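Local atomic coordinates of acetyl-CoA acetyltransferase (Elizabethkingia anophelis NUHP1, PDB entry 6BN2), a protein that probably catalyses the thiolase reaction, the reversible condensation of two acetyl-CoA molecules to acetoacetyl-CoA, through an acyl-cysteine intermediate. Residues 16-21 with 46-51; 265-270 with 275-280. All coordinates share one frame; numbering follows the deposited sequence.

Contact 1 of 2, residues 16-21 with 46-51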
loop_
_atom_site.group_PDB
_atom_site.type_symbol
_atom_site.label_atom_id
_atom_site.label_comp_id
_atom_site.label_asym_id
_atom_site.label_seq_id
_atom_site.Cartn_x
_atom_site.Cartn_y
_atom_site.Cartn_z
ATOM N N SER A 16 -21.619 -3.464 5.753
ATOM C CA SER A 16 -21.356 -4.867 6.052
ATOM C C SER A 16 -19.915 -4.980 6.527
ATOM O O SER A 16 -19.078 -4.122 6.234
ATOM C CB SER A 16 -21.607 -5.764 4.836
ATOM O OG SER A 16 -20.699 -5.446 3.804
ATOM N N ALA A 17 -19.646 -6.042 7.281
ATOM C CA ALA A 17 -18.339 -6.212 7.919
ATOM C C ALA A 17 -18.169 -7.673 8.295
ATOM O O ALA A 17 -18.952 -8.195 9.099
ATOM C CB ALA A 17 -18.225 -5.319 9.164
ATOM N N VAL A 18 -17.170 -8.348 7.712
ATOM C CA VAL A 18 -16.982 -9.778 7.976
ATOM C C VAL A 18 -15.494 -10.094 8.071
ATOM O O VAL A 18 -14.630 -9.284 7.726
ATOM C CB VAL A 18 -17.622 -10.682 6.899
ATOM C CG1 VAL A 18 -19.097 -10.377 6.711
ATOM C CG2 VAL A 18 -16.854 -10.522 5.554
ATOM N N ARG A 19 -15.204 -11.310 8.540
ATOM C CA ARG A 19 -13.824 -11.780 8.599
ATOM C C ARG A 19 -13.813 -13.284 8.390
ATOM O O ARG A 19 -14.783 -13.959 8.722
ATOM C CB ARG A 19 -13.176 -11.463 9.952
ATOM C CG ARG A 19 -13.880 -12.182 11.136
ATOM C CD ARG A 19 -13.110 -11.843 12.378
ATOM N NE ARG A 19 -13.498 -12.530 13.611
ATOM C CZ ARG A 19 -12.943 -13.660 14.042
ATOM N NH1 ARG A 19 -12.061 -14.311 13.282
ATOM N NH2 ARG A 19 -13.285 -14.144 15.230
ATOM N N THR A 20 -12.701 -13.807 7.856
ATOM C CA THR A 20 -12.479 -15.249 7.921
ATOM C C THR A 20 -12.170 -15.643 9.368
ATOM O O THR A 20 -11.786 -14.800 10.183
ATOM C CB THR A 20 -11.318 -15.680 7.004
ATOM O OG1 THR A 20 -10.070 -15.225 7.551
ATOM C CG2 THR A 20 -11.461 -15.099 5.590
ATOM N N PRO A 21 -12.301 -16.927 9.714
ATOM C CA PRO A 21 -11.635 -17.388 10.932
ATOM C C PRO A 21 -10.131 -17.238 10.740
ATOM O O PRO A 21 -9.632 -17.135 9.618
ATOM C CB PRO A 21 -12.048 -18.871 11.048
ATOM C CG PRO A 21 -13.020 -19.146 9.902
ATOM C CD PRO A 21 -12.759 -18.060 8.885
ATOM N N LEU A 46 -19.971 -8.722 0.558
ATOM C CA LEU A 46 -21.005 -8.453 -0.444
ATOM C C LEU A 46 -22.233 -9.323 -0.217
ATOM O O LEU A 46 -23.374 -8.851 -0.323
ATOM C CB LEU A 46 -20.461 -8.699 -1.850
ATOM C CG LEU A 46 -19.268 -7.839 -2.261
ATOM C CD1 LEU A 46 -18.759 -8.292 -3.639
ATOM C CD2 LEU A 46 -19.659 -6.382 -2.263
ATOM N N ASP A 47 -22.013 -10.604 0.077
ATOM C CA ASP A 47 -23.114 -11.554 0.216
ATOM C C ASP A 47 -24.029 -11.208 1.387
ATOM O O ASP A 47 -25.235 -11.482 1.323
ATOM C CB ASP A 47 -22.557 -12.973 0.381
ATOM C CG ASP A 47 -22.070 -13.595 -0.936
ATOM O OD1 ASP A 47 -22.370 -13.066 -2.030
ATOM O OD2 ASP A 47 -21.388 -14.648 -0.874
ATOM N N LYS A 48 -23.484 -10.623 2.464
ATOM C CA LYS A 48 -24.297 -10.293 3.635
ATOM C C LYS A 48 -25.419 -9.328 3.297
ATOM O O LYS A 48 -26.477 -9.355 3.940
ATOM C CB LYS A 48 -23.438 -9.662 4.741
ATOM C CG LYS A 48 -22.553 -10.634 5.504
ATOM C CD LYS A 48 -23.347 -11.452 6.521
ATOM C CE LYS A 48 -22.424 -12.392 7.304
ATOM N NZ LYS A 48 -23.194 -13.256 8.273
ATOM N N ILE A 49 -25.200 -8.452 2.321
ATOM C CA ILE A 49 -26.173 -7.439 1.946
ATOM C C ILE A 49 -26.680 -7.632 0.521
ATOM O O ILE A 49 -27.330 -6.737 -0.026
ATOM C CB ILE A 49 -25.593 -6.027 2.140
ATOM C CG1 ILE A 49 -24.221 -5.912 1.466
ATOM C CG2 ILE A 49 -25.444 -5.731 3.632
ATOM C CD1 ILE A 49 -23.672 -4.492 1.416
ATOM N N ASN A 50 -26.394 -8.791 -0.085
ATOM C CA ASN A 50 -26.826 -9.113 -1.447
ATOM C C ASN A 50 -26.482 -7.985 -2.416
ATOM O O ASN A 50 -27.282 -7.600 -3.266
ATOM C CB ASN A 50 -28.325 -9.425 -1.489
ATOM C CG ASN A 50 -28.735 -10.144 -2.763
ATOM O OD1 ASN A 50 -27.931 -10.848 -3.379
ATOM N ND2 ASN A 50 -29.986 -9.967 -3.165
ATOM N N LEU A 51 -25.268 -7.453 -2.292
ATOM C CA LEU A 51 -24.898 -6.269 -3.059
ATOM C C LEU A 51 -24.434 -6.648 -4.459
ATOM O O LEU A 51 -23.586 -7.532 -4.624
ATOM C CB LEU A 51 -23.789 -5.486 -2.344
ATOM C CG LEU A 51 -23.411 -4.159 -3.012
ATOM C CD1 LEU A 51 -24.571 -3.168 -3.013
ATOM C CD2 LEU A 51 -22.201 -3.553 -2.312
#
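Ser16 and Val18 meet Lys48 and Ile49 where the last turn of helix 34-48 lies against strand 12-24. The two strand residues both point their side chains at the helix end, while Ala17 between them turns its methyl the other way, toward helix 358-375.

The more enclosed part is around Ser16, which is buried. Its CB rests on Ile49 CG2 at 4.0 Å. Ile49 holds CG1 between its backbone N and carbonyl carbon (chi1 50°), with CG2 beside the backbone N. Both ends of the branched chain can then touch the same serine. In one of the two modelled conformers of Ser16, OG also lies 3.9 Å from Ile49 CD1 and makes a hydrogen bond to Ala45 O, one residue before segment 46-51. With a second conformer present, this detail is tentative.

The solvent side belongs to Lys48, which is exposed, although the closest approach is here. Its chain bends at chi2 (-77°) and crosses Val18 obliquely. Val18 CG1 sits 3.7 Å from Lys48 CG and 3.9 Å from Lys48 CE, so the methyl meets the aliphatic part of the chain at two points. The charged end continues past the valine to a salt bridge between Lys48 NZ and Glu204 OE2.

Just beyond, the helix ends in a Schellman motif with Asn50 at C-prime. Leu46 O accepts from Leu51 N at 3.1 Å and from Ile49 N at 3.2 Å. The bond from Asn50 N to Asp47 O is weak.

No hydrogen bond joins the two segments directly. The chemistry implies plain helix-on-sheet packing of the thiolase fold: hydrocarbon holds the interface, and the charge of Lys48 is paired beyond the two segments.

Contact 2 of 2, residues 265-270 with 275-280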
loop_
_atom_site.group_PDB
_atom_site.type_symbol
_atom_site.label_atom_id
_atom_site.label_comp_id
_atom_site.label_asym_id
_atom_site.label_seq_id
_atom_site.Cartn_x
_atom_site.Cartn_y
_atom_site.Cartn_z
ATOM N N VAL A 265 -17.732 -3.086 3.776
ATOM C CA VAL A 265 -18.265 -2.248 2.709
ATOM C C VAL A 265 -18.698 -0.930 3.329
ATOM O O VAL A 265 -19.467 -0.923 4.297
ATOM C CB VAL A 265 -19.437 -2.913 1.973
ATOM C CG1 VAL A 265 -19.978 -1.934 0.927
ATOM C CG2 VAL A 265 -19.000 -4.235 1.292
ATOM N N LEU A 266 -18.180 0.172 2.784
ATOM C CA LEU A 266 -18.499 1.533 3.196
ATOM C C LEU A 266 -19.381 2.202 2.152
ATOM O O LEU A 266 -19.188 1.996 0.948
ATOM C CB LEU A 266 -17.216 2.349 3.358
ATOM C CG LEU A 266 -16.560 2.495 4.728
ATOM C CD1 LEU A 266 -16.473 1.198 5.454
ATOM C CD2 LEU A 266 -15.181 3.124 4.552
ATOM N N MET A 267 -20.313 3.041 2.599
ATOM C CA MET A 267 -21.189 3.737 1.669
ATOM C C MET A 267 -21.511 5.128 2.177
ATOM O O MET A 267 -21.545 5.377 3.386
ATOM C CB MET A 267 -22.529 3.016 1.460
ATOM C CG MET A 267 -22.456 1.834 0.539
ATOM S SD MET A 267 -24.057 1.088 0.288
ATOM C CE MET A 267 -23.530 -0.367 -0.639
ATOM N N SER A 268 -21.800 6.014 1.230
ATOM C CA SER A 268 -22.446 7.276 1.551
ATOM C C SER A 268 -23.894 7.046 1.983
ATOM O O SER A 268 -24.504 6.005 1.712
ATOM C CB SER A 268 -22.427 8.209 0.344
ATOM O OG SER A 268 -23.268 7.698 -0.682
ATOM N N LYS A 269 -24.449 8.057 2.653
ATOM C CA LYS A 269 -25.862 8.023 3.028
ATOM C C LYS A 269 -26.750 7.871 1.804
ATOM O O LYS A 269 -27.681 7.054 1.781
ATOM C CB LYS A 269 -26.215 9.296 3.798
ATOM C CG LYS A 269 -27.691 9.400 4.211
ATOM C CD LYS A 269 -27.879 10.536 5.208
ATOM C CE LYS A 269 -29.342 10.725 5.577
ATOM N NZ LYS A 269 -30.111 11.287 4.436
ATOM N N GLU A 270 -26.476 8.663 0.763
ATOM C CA GLU A 270 -27.321 8.643 -0.421
ATOM C C GLU A 270 -27.312 7.267 -1.072
ATOM O O GLU A 270 -28.362 6.746 -1.458
ATOM C CB GLU A 270 -26.854 9.725 -1.393
ATOM C CG GLU A 270 -27.645 9.824 -2.667
ATOM C CD GLU A 270 -27.082 10.881 -3.601
ATOM O OE1 GLU A 270 -26.250 11.696 -3.144
ATOM O OE2 GLU A 270 -27.462 10.889 -4.790
ATOM N N LEU A 275 -30.211 2.038 -2.117
ATOM C CA LEU A 275 -30.196 0.583 -2.162
ATOM C C LEU A 275 -31.070 -0.055 -1.093
ATOM O O LEU A 275 -31.170 -1.283 -1.054
ATOM C CB LEU A 275 -28.753 0.066 -2.015
ATOM C CG LEU A 275 -27.832 0.448 -3.172
ATOM C CD1 LEU A 275 -26.389 0.124 -2.811
ATOM C CD2 LEU A 275 -28.259 -0.281 -4.447
ATOM N N GLY A 276 -31.690 0.738 -0.224
ATOM C CA GLY A 276 -32.514 0.184 0.837
ATOM C C GLY A 276 -31.747 -0.526 1.934
ATOM O O GLY A 276 -32.307 -1.406 2.591
ATOM N N LEU A 277 -30.483 -0.165 2.160
ATOM C CA LEU A 277 -29.631 -0.856 3.121
ATOM C C LEU A 277 -29.631 -0.107 4.448
ATOM O O LEU A 277 -29.437 1.113 4.480
ATOM C CB LEU A 277 -28.194 -0.987 2.596
ATOM C CG LEU A 277 -28.048 -1.853 1.345
ATOM C CD1 LEU A 277 -26.616 -1.764 0.806
ATOM C CD2 LEU A 277 -28.410 -3.293 1.648
ATOM N N LYS A 278 -29.837 -0.829 5.526
ATOM C CA LYS A 278 -29.659 -0.218 6.839
ATOM C C LYS A 278 -28.212 -0.379 7.286
ATOM O O LYS A 278 -27.699 -1.504 7.299
ATOM C CB LYS A 278 -30.583 -0.858 7.868
ATOM C CG LYS A 278 -30.361 -0.342 9.289
ATOM C CD LYS A 278 -31.417 -0.876 10.250
ATOM C CE LYS A 278 -31.177 -0.350 11.662
ATOM N NZ LYS A 278 -32.186 -0.850 12.627
ATOM N N PRO A 279 -27.524 0.697 7.658
ATOM C CA PRO A 279 -26.120 0.564 8.065
ATOM C C PRO A 279 -25.959 -0.163 9.392
ATOM O O PRO A 279 -26.831 -0.111 10.268
ATOM C CB PRO A 279 -25.653 2.018 8.182
ATOM C CG PRO A 279 -26.900 2.767 8.531
ATOM C CD PRO A 279 -28.007 2.085 7.754
ATOM N N LEU A 280 -24.812 -0.838 9.535
ATOM C CA LEU A 280 -24.433 -1.414 10.824
ATOM C C LEU A 280 -23.972 -0.338 11.797
ATOM O O LEU A 280 -24.317 -0.373 12.986
ATOM C CB LEU A 280 -23.319 -2.446 10.633
ATOM C CG LEU A 280 -23.601 -3.605 9.676
ATOM C CD1 LEU A 280 -22.351 -4.459 9.532
ATOM C CD2 LEU A 280 -24.767 -4.425 10.223
#
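Met267 reaches from the end of strand 258-268 to Leu275 and Leu277, in the turn that follows helix 269-274. The apolar contacts all converge on its thioether end. Met267 CE lies 3.6 Å from Leu275 CD1 and 3.7 Å from Leu277 CD1. The sulfur joins in, with Met267 SD 3.9 Å from Leu277 CD1. The methionine is extended beyond CG (chi2 -178°, chi3 -173°), which carries the methyl out to both leucines. It crosses each of them at about a right angle, and each offers the same branch, CD1.

The polar interactions shape the backbone instead of bridging the segments. Ser268 is the N-cap of helix 269-274, and its OG takes a hydrogen bond from Lys271 N. At the other end Gly276, with positive phi, closes the helix in a Schellman motif. Leu275 and Leu277, on either side of the glycine in sequence, both point toward the methionine's segment.

Ala117 of strand 117-125 also meets Met267. The contact therefore packs the short helix's exit against the end of strand 258-268, just before the chain enters strand 281-290.

How the contacts relate
The centres of contacts 1 and 2 are about 13 Å apart, on the same side of the chain's centre. They come in series: contact 1 closes before contact 2 opens. Strands 12-24 and 258-268 are antiparallel neighbours in the large mixed sheet, so both contacts reach that sheet. A probable backbone hydrogen bond, Ser16 O to Val265 N at 3.0 Å, joins the two strands. Side chains connect them too: Leu51 CD1 lies 3.8 Å from Met267 CE, and Leu280 CD1 packs on Ser16 CA. Together they form continuous packing linking an early helix to the crossover toward strand 281-290, away from the annotated sites.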